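Local coordinates for protein N-acetylglucosamine-6-phosphate deacetylase (Mycobacterium smegmatis, PDB 6FV4) that probably removes the acetyl group from N-acetylglucosamine-6-phosphate, a metal-dependent hydrolysis in amino-sugar metabolism, at residues B[70-75]-B[251-256]; B[97-102]-B[321-326]. The protein carries 1 engineered substitution. All coordinates share one frame; numbering follows the deposited sequence.

Contact 1: residues B[70-75]-B[251-256]. With ZN (zinc ion), chain H.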
ATOM      1  N   ASP B  70     -20.308   6.991  11.871  1.00 22.41           N
ATOM      2  CA  ASP B  70     -20.192   5.555  11.613  1.00 23.59           C
ATOM      3  C   ASP B  70     -21.097   5.189  10.448  1.00 23.35           C
ATOM      4  O   ASP B  70     -22.329   5.213  10.576  1.00 27.68           O
ATOM      5  CB  ASP B  70     -20.545   4.753  12.862  1.00 21.89           C
ATOM      6  CG  ASP B  70     -20.108   3.298  12.768  1.00 28.18           C
ATOM      7  OD1 ASP B  70     -20.298   2.566  13.772  1.00 27.77           O
ATOM      8  OD2 ASP B  70     -19.576   2.886  11.707  1.00 25.39           O
ATOM      9  N   THR B  71     -20.497   4.861   9.308  1.00 23.87           N
ATOM     10  CA  THR B  71     -21.253   4.653   8.082  1.00 20.68           C
ATOM     11  C   THR B  71     -21.513   3.184   7.775  1.00 22.73           C
ATOM     12  O   THR B  71     -21.993   2.865   6.684  1.00 25.15           O
ATOM     13  CB  THR B  71     -20.544   5.306   6.894  1.00 24.91           C
ATOM     14  OG1 THR B  71     -19.205   4.800   6.786  1.00 25.99           O
ATOM     15  CG2 THR B  71     -20.495   6.823   7.082  1.00 24.67           C
ATOM     16  N   HIS B  72     -21.237   2.281   8.705  1.00 23.50           N
ATOM     17  CA  HIS B  72     -21.444   0.862   8.425  1.00 24.07           C
ATOM     18  C   HIS B  72     -21.496   0.159   9.780  1.00 24.72           C
ATOM     19  O   HIS B  72     -20.452  -0.095  10.384  1.00 24.24           O
ATOM     20  CB  HIS B  72     -20.333   0.322   7.528  1.00 28.45           C
ATOM     21  CG  HIS B  72     -20.412  -1.152   7.245  1.00 26.46           C
ATOM     22  ND1 HIS B  72     -19.709  -1.745   6.221  1.00 25.26           N
ATOM     23  CD2 HIS B  72     -21.088  -2.153   7.859  1.00 26.00           C
ATOM     24  CE1 HIS B  72     -19.952  -3.044   6.212  1.00 24.45           C
ATOM     25  NE2 HIS B  72     -20.793  -3.316   7.194  1.00 24.10           N
ATOM     26  N   LEU B  73     -22.706  -0.130  10.248  1.00 22.95           N
ATOM     27  CA  LEU B  73     -22.889  -0.869  11.488  1.00 23.69           C
ATOM     28  C   LEU B  73     -24.261  -1.521  11.471  1.00 25.24           C
ATOM     29  O   LEU B  73     -25.182  -1.058  10.790  1.00 23.96           O
ATOM     30  CB  LEU B  73     -22.745   0.012  12.727  1.00 22.41           C
ATOM     31  CG  LEU B  73     -23.801   1.080  12.959  1.00 24.25           C
ATOM     32  CD1 LEU B  73     -23.833   1.434  14.446  1.00 25.87           C
ATOM     33  CD2 LEU B  73     -23.484   2.301  12.120  1.00 26.94           C
ATOM     34  N   HIS B  74     -24.380  -2.598  12.251  1.00 28.61           N
ATOM     35  CA  HIS B  74     -25.568  -3.446  12.232  1.00 27.24           C
ATOM     36  C   HIS B  74     -26.405  -3.342  13.488  1.00 28.98           C
ATOM     37  O   HIS B  74     -27.591  -3.684  13.452  1.00 29.72           O
ATOM     38  CB  HIS B  74     -25.155  -4.912  12.012  1.00 24.96           C
ATOM     39  CG  HIS B  74     -24.503  -5.133  10.690  1.00 28.95           C
ATOM     40  ND1 HIS B  74     -25.222  -5.355   9.535  1.00 29.06           N
ATOM     41  CD2 HIS B  74     -23.199  -5.106  10.323  1.00 26.66           C
ATOM     42  CE1 HIS B  74     -24.389  -5.480   8.516  1.00 28.07           C
ATOM     43  NE2 HIS B  74     -23.156  -5.339   8.970  1.00 30.84           N
ATOM     44  N   GLY B  75     -25.831  -2.860  14.582  1.00 24.85           N
ATOM     45  CA  GLY B  75     -26.618  -2.672  15.780  1.00 25.07           C
ATOM     46  C   GLY B  75     -25.727  -2.421  16.970  1.00 26.84           C
ATOM     47  O   GLY B  75     -24.586  -1.973  16.826  1.00 26.83           O
ATOM     48  N   THR B 251     -13.159   5.943  -1.426  1.00 24.67           N
ATOM     49  CA  THR B 251     -12.849   5.985  -0.004  1.00 25.21           C
ATOM     50  C   THR B 251     -13.018   4.586   0.582  1.00 26.30           C
ATOM     51  O   THR B 251     -14.116   4.017   0.529  1.00 29.07           O
ATOM     52  CB  THR B 251     -13.742   6.978   0.732  1.00 28.03           C
ATOM     53  OG1 THR B 251     -13.594   8.278   0.147  1.00 31.95           O
ATOM     54  CG2 THR B 251     -13.332   7.044   2.201  1.00 28.64           C
ATOM     55  N   VAL B 252     -11.935   4.036   1.163  1.00 26.02           N
ATOM     56  CA  VAL B 252     -11.966   2.666   1.666  1.00 22.67           C
ATOM     57  C   VAL B 252     -12.383   2.649   3.134  1.00 24.05           C
ATOM     58  O   VAL B 252     -11.962   3.487   3.939  1.00 27.07           O
ATOM     59  CB  VAL B 252     -10.614   1.961   1.440  1.00 23.00           C
ATOM     60  CG1 VAL B 252     -10.394   1.768  -0.071  1.00 25.97           C
ATOM     61  CG2 VAL B 252      -9.449   2.734   2.102  1.00 18.08           C
ATOM     62  N   GLU B 253     -13.262   1.710   3.468  1.00 23.31           N
ATOM     63  CA  GLU B 253     -13.621   1.429   4.849  1.00 23.38           C
ATOM     64  C   GLU B 253     -12.599   0.479   5.437  1.00 21.98           C
ATOM     65  O   GLU B 253     -12.099  -0.418   4.757  1.00 23.99           O
ATOM     66  CB  GLU B 253     -15.003   0.755   4.954  1.00 26.38           C
ATOM     67  CG  GLU B 253     -16.208   1.580   4.528  1.00 25.57           C
ATOM     68  CD  GLU B 253     -17.508   0.777   4.635  1.00 29.68           C
ATOM     69  OE1 GLU B 253     -17.449  -0.443   4.981  1.00 24.84           O
ATOM     70  OE2 GLU B 253     -18.594   1.355   4.371  1.00 33.17           O
ATOM     71  N   MET B 254     -12.301   0.660   6.716  1.00 21.67           N
ATOM     72  CA  MET B 254     -11.505  -0.340   7.399  1.00 21.38           C
ATOM     73  C   MET B 254     -12.044  -0.501   8.809  1.00 22.46           C
ATOM     74  O   MET B 254     -12.330   0.488   9.490  1.00 24.17           O
ATOM     75  CB  MET B 254      -9.996   0.047   7.404  1.00 21.22           C
ATOM     76  CG  MET B 254      -9.112  -1.018   7.982  1.00 28.23           C
ATOM     77  SD  MET B 254      -7.358  -0.833   7.543  1.00 34.75           S
ATOM     78  CE  MET B 254      -7.415  -0.828   5.749  1.00 23.11           C
ATOM     79  N   ILE B 255     -12.190  -1.752   9.245  1.00 23.90           N
ATOM     80  CA  ILE B 255     -12.533  -2.048  10.633  1.00 23.46           C
ATOM     81  C   ILE B 255     -11.217  -2.141  11.402  1.00 30.10           C
ATOM     82  O   ILE B 255     -10.498  -3.140  11.307  1.00 26.15           O
ATOM     83  CB  ILE B 255     -13.336  -3.343  10.773  1.00 26.78           C
ATOM     84  CG1 ILE B 255     -14.603  -3.303   9.921  1.00 26.41           C
ATOM     85  CG2 ILE B 255     -13.686  -3.564  12.237  1.00 26.04           C
ATOM     86  CD1 ILE B 255     -15.215  -4.685   9.683  1.00 27.11           C
ATOM     87  N   VAL B 256     -10.916  -1.111  12.190  1.00 28.79           N
ATOM     88  CA  VAL B 256      -9.701  -1.099  13.002  1.00 31.60           C
ATOM     89  C   VAL B 256     -10.074  -1.354  14.456  1.00 32.41           C
ATOM     90  O   VAL B 256     -10.012  -0.452  15.301  1.00 30.75           O
ATOM     91  CB  VAL B 256      -8.946   0.225  12.822  1.00 32.77           C
ATOM     92  CG1 VAL B 256      -7.546   0.133  13.401  1.00 34.75           C
ATOM     93  CG2 VAL B 256      -8.862   0.551  11.335  1.00 27.82           C
TER
HETATM   94 ZN    ZN H 401     -21.460  -5.249   7.755  1.00 27.02          ZN
HETATM   95  O   HOH W   1     -18.340   4.065   4.040  1.00 28.95           O
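His72 and Glu253 join two strands of the metallo-dependent hydrolase barrel, 63-76 and 251-255, through a direct hydrogen bond beside the zinc site. ND1 of His72 donates to OE1 of Glu253 over 2.9 Å, with an N-H...O angle of 156°. The carboxylate oxygen is approached on its syn side, though somewhat out of the carboxylate plane, and the ring and carboxylate planes are turned 61° against each other. With the backbones 8.6 Å apart from His72 CA to Glu253 CA, the length of a glutamate suits the gap; beyond CG Glu253 runs extended (chi2 178°) and reaches the ring edge. OE1 also accepts from the backbone N of His225, so two donors grip it.

The second carboxylate oxygen is bridged by water. A water molecule donates to Glu253 OE2 at 2.7 Å and lies 3.0 Å from Thr71 OG1, which gives that threonine hydroxyl a polar partner.

Metal coordination uses the other ring nitrogen. His72 NE2 and His74 NE2 each bind the zinc at 2.1 Å, and Glu138 is a further ligand. Alternate residues of the His-X-His sequence thus reach one ion.

Glu253 is therefore a second-shell carboxylate: together with the zinc it fixes the rotation of the His72 ring. By accepting the ND1 hydrogen it probably favours the tautomer that leaves the NE2 lone pair for the metal, and probably makes the imidazole a stronger electron donor.

Contact 2: residues B[97-102]-B[321-326]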
ATOM      1  N   ARG B  97     -24.437   6.302  20.240  1.00 27.21           N
ATOM      2  CA  ARG B  97     -24.450   7.739  20.531  1.00 29.98           C
ATOM      3  C   ARG B  97     -23.670   8.058  21.805  1.00 32.10           C
ATOM      4  O   ARG B  97     -22.943   9.059  21.864  1.00 30.23           O
ATOM      5  CB  ARG B  97     -25.898   8.242  20.662  1.00 28.14           C
ATOM      6  CG  ARG B  97     -26.165   9.616  20.044  1.00 34.98           C
ATOM      7  CD  ARG B  97     -27.671   9.861  19.820  1.00 31.44           C
ATOM      8  NE  ARG B  97     -28.063   9.777  18.415  1.00 29.13           N
ATOM      9  CZ  ARG B  97     -29.307   9.970  17.971  1.00 32.75           C
ATOM     10  NH1 ARG B  97     -30.280  10.265  18.816  1.00 31.85           N
ATOM     11  NH2 ARG B  97     -29.586   9.860  16.677  1.00 33.62           N
ATOM     12  N   ALA B  98     -23.814   7.219  22.836  1.00 29.78           N
ATOM     13  CA  ALA B  98     -23.126   7.436  24.100  1.00 32.62           C
ATOM     14  C   ALA B  98     -21.618   7.272  23.965  1.00 32.27           C
ATOM     15  O   ALA B  98     -20.875   7.755  24.822  1.00 32.43           O
ATOM     16  CB  ALA B  98     -23.659   6.470  25.160  1.00 37.24           C
ATOM     17  N   HIS B  99     -21.154   6.597  22.919  1.00 31.08           N
ATOM     18  CA  HIS B  99     -19.735   6.466  22.647  1.00 29.16           C
ATOM     19  C   HIS B  99     -19.256   7.397  21.548  1.00 30.38           C
ATOM     20  O   HIS B  99     -18.139   7.216  21.049  1.00 30.05           O
ATOM     21  CB  HIS B  99     -19.413   5.020  22.299  1.00 32.11           C
ATOM     22  CG  HIS B  99     -19.631   4.094  23.444  1.00 36.37           C
ATOM     23  ND1 HIS B  99     -18.635   3.780  24.340  1.00 36.62           N
ATOM     24  CD2 HIS B  99     -20.742   3.449  23.869  1.00 35.34           C
ATOM     25  CE1 HIS B  99     -19.117   2.959  25.256  1.00 39.99           C
ATOM     26  NE2 HIS B  99     -20.393   2.743  24.993  1.00 37.60           N
ATOM     27  N   GLY B 100     -20.079   8.374  21.153  1.00 31.47           N
ATOM     28  CA  GLY B 100     -19.646   9.480  20.312  1.00 30.23           C
ATOM     29  C   GLY B 100     -20.087   9.437  18.867  1.00 26.03           C
ATOM     30  O   GLY B 100     -19.761  10.366  18.114  1.00 24.64           O
ATOM     31  N   SER B 101     -20.808   8.398  18.439  1.00 25.50           N
ATOM     32  CA  SER B 101     -21.273   8.331  17.056  1.00 25.94           C
ATOM     33  C   SER B 101     -22.526   9.183  16.963  1.00 28.32           C
ATOM     34  O   SER B 101     -23.615   8.735  17.320  1.00 27.30           O
ATOM     35  CB  SER B 101     -21.559   6.897  16.630  1.00 25.69           C
ATOM     36  OG  SER B 101     -20.389   6.118  16.639  1.00 26.76           O
ATOM     37  N   THR B 102     -22.374  10.421  16.482  1.00 28.03           N
ATOM     38  CA  THR B 102     -23.507  11.325  16.338  1.00 25.60           C
ATOM     39  C   THR B 102     -24.203  11.212  14.990  1.00 29.13           C
ATOM     40  O   THR B 102     -25.269  11.818  14.806  1.00 27.70           O
ATOM     41  CB  THR B 102     -23.057  12.771  16.564  1.00 28.97           C
ATOM     42  OG1 THR B 102     -21.901  13.040  15.765  1.00 27.21           O
ATOM     43  CG2 THR B 102     -22.704  12.991  18.038  1.00 26.32           C
ATOM     44  N   THR B 321     -17.519  -6.112  17.760  1.00 22.72           N
ATOM     45  CA  THR B 321     -18.209  -5.447  18.861  1.00 26.93           C
ATOM     46  C   THR B 321     -17.546  -4.113  19.154  1.00 28.50           C
ATOM     47  O   THR B 321     -17.449  -3.676  20.302  1.00 27.56           O
ATOM     48  CB  THR B 321     -18.287  -6.309  20.126  1.00 30.86           C
ATOM     49  OG1 THR B 321     -17.023  -6.900  20.413  1.00 31.54           O
ATOM     50  CG2 THR B 321     -19.331  -7.413  19.979  1.00 28.37           C
ATOM     51  N   ALA B 322     -17.089  -3.452  18.097  1.00 28.69           N
ATOM     52  CA  ALA B 322     -16.361  -2.198  18.219  1.00 32.89           C
ATOM     53  C   ALA B 322     -17.328  -1.028  18.262  1.00 28.71           C
ATOM     54  O   ALA B 322     -18.394  -1.064  17.647  1.00 30.31           O
ATOM     55  CB  ALA B 322     -15.397  -2.013  17.046  1.00 30.07           C
ATOM     56  N   THR B 323     -16.949   0.009  19.001  1.00 32.61           N
ATOM     57  CA  THR B 323     -17.595   1.313  18.927  1.00 35.25           C
ATOM     58  C   THR B 323     -16.642   2.295  18.266  1.00 29.98           C
ATOM     59  O   THR B 323     -15.424   2.083  18.234  1.00 28.18           O
ATOM     60  CB  THR B 323     -17.977   1.840  20.316  1.00 35.47           C
ATOM     61  OG1 THR B 323     -16.788   1.999  21.101  1.00 35.88           O
ATOM     62  CG2 THR B 323     -18.907   0.879  21.017  1.00 35.06           C
ATOM     63  N   MET B 324     -17.198   3.383  17.738  1.00 26.68           N
ATOM     64  CA  MET B 324     -16.335   4.369  17.095  1.00 25.02           C
ATOM     65  C   MET B 324     -15.299   4.910  18.063  1.00 28.63           C
ATOM     66  O   MET B 324     -14.184   5.230  17.642  1.00 28.43           O
ATOM     67  CB  MET B 324     -17.148   5.513  16.502  1.00 27.60           C
ATOM     68  CG  MET B 324     -17.813   5.173  15.182  1.00 23.88           C
ATOM     69  SD  MET B 324     -16.803   4.617  13.797  1.00 29.18           S
ATOM     70  CE  MET B 324     -16.307   6.174  13.030  1.00 23.86           C
ATOM     71  N   GLU B 325     -15.648   5.012  19.351  1.00 25.99           N
ATOM     72  CA  GLU B 325     -14.688   5.395  20.381  1.00 33.52           C
ATOM     73  C   GLU B 325     -13.479   4.459  20.402  1.00 34.00           C
ATOM     74  O   GLU B 325     -12.336   4.907  20.553  1.00 31.09           O
ATOM     75  CB  GLU B 325     -15.386   5.398  21.746  1.00 32.62           C
ATOM     76  CG  GLU B 325     -14.445   5.480  22.931  1.00 36.61           C
ATOM     77  CD  GLU B 325     -15.175   5.510  24.249  1.00 35.87           C
ATOM     78  OE1 GLU B 325     -14.529   5.714  25.292  1.00 33.92           O
ATOM     79  OE2 GLU B 325     -16.405   5.348  24.241  1.00 36.31           O
ATOM     80  N   GLN B 326     -13.711   3.148  20.266  1.00 36.29           N
ATOM     81  CA  GLN B 326     -12.597   2.204  20.306  1.00 32.75           C
ATOM     82  C   GLN B 326     -11.764   2.269  19.033  1.00 31.69           C
ATOM     83  O   GLN B 326     -10.530   2.231  19.094  1.00 28.04           O
ATOM     84  CB  GLN B 326     -13.109   0.777  20.531  1.00 34.73           C
ATOM     85  CG  GLN B 326     -13.587   0.504  21.952  1.00 35.94           C
ATOM     86  CD  GLN B 326     -14.417  -0.767  22.057  1.00 44.11           C
ATOM     87  OE1 GLN B 326     -15.633  -0.730  21.901  1.00 35.25           O
ATOM     88  NE2 GLN B 326     -13.764  -1.893  22.343  1.00 47.14           N
TER
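His99 meets Thr323 and Glu325 where a Schellman motif ending helix 86-98 faces the capped start of helix 324-334. Its imidazole is held in two ways. CG2 of Thr323 lies over one ring face in a CH-pi contact, 4.3 Å from the centroid and offset toward the rim. At the edge, ND1 donates to OE2 of Glu325 over 2.7 Å, meeting that oxygen nearly along its C-O bond. Glu325 CG stands anti to the backbone N (chi1 167°) and the chain continues extended, which carries the carboxylate to the ring edge; its OE1 accepts from Val382 N. The backbone O of His99 is less well served: buried against Glu325 CB, it has no polar partner.

Gly100 follows as the C-prime residue, with the positive phi of 105° that glycine adopts readily, and its N bonds to Arg97 O. In strand 101-102, OG of the small Ser101 lies 3.1 Å from CG of Met324, a close packing contact. Bends at chi2 and chi3 turn the flexible thioether of Met324 elsewhere; its side chain also touches Phe68 and Asp70.

N-cap Thr323 forms a capping box with Gln326: Thr323 N donates to Gln326 OE1 (3.3 Å), and Gln326 N weakly returns a bond to Thr323 OG1. That hydroxyl also donates to Gln326 OE1 over 3.1 Å, on a lone pair.

In the fold
The two contacts lie side by side in the amidohydrolase domain, their centres about 12 Å apart. Along the chain their segments alternate, in the order 70-75, 97-102, 251-256 and 321-326, so residues far apart in sequence are brought together. Contact 1 sits between barrel strands close to the centre of the chain; contact 2 joins the end of one helix to the start of another, farther out. They touch at Asp70, whose CB packs 3.6 Å from Met324 CG. One strand, 63-76, thus carries zinc ligands at contact 1 and, through Asp70, packs against Met324 and Ser101 of contact 2.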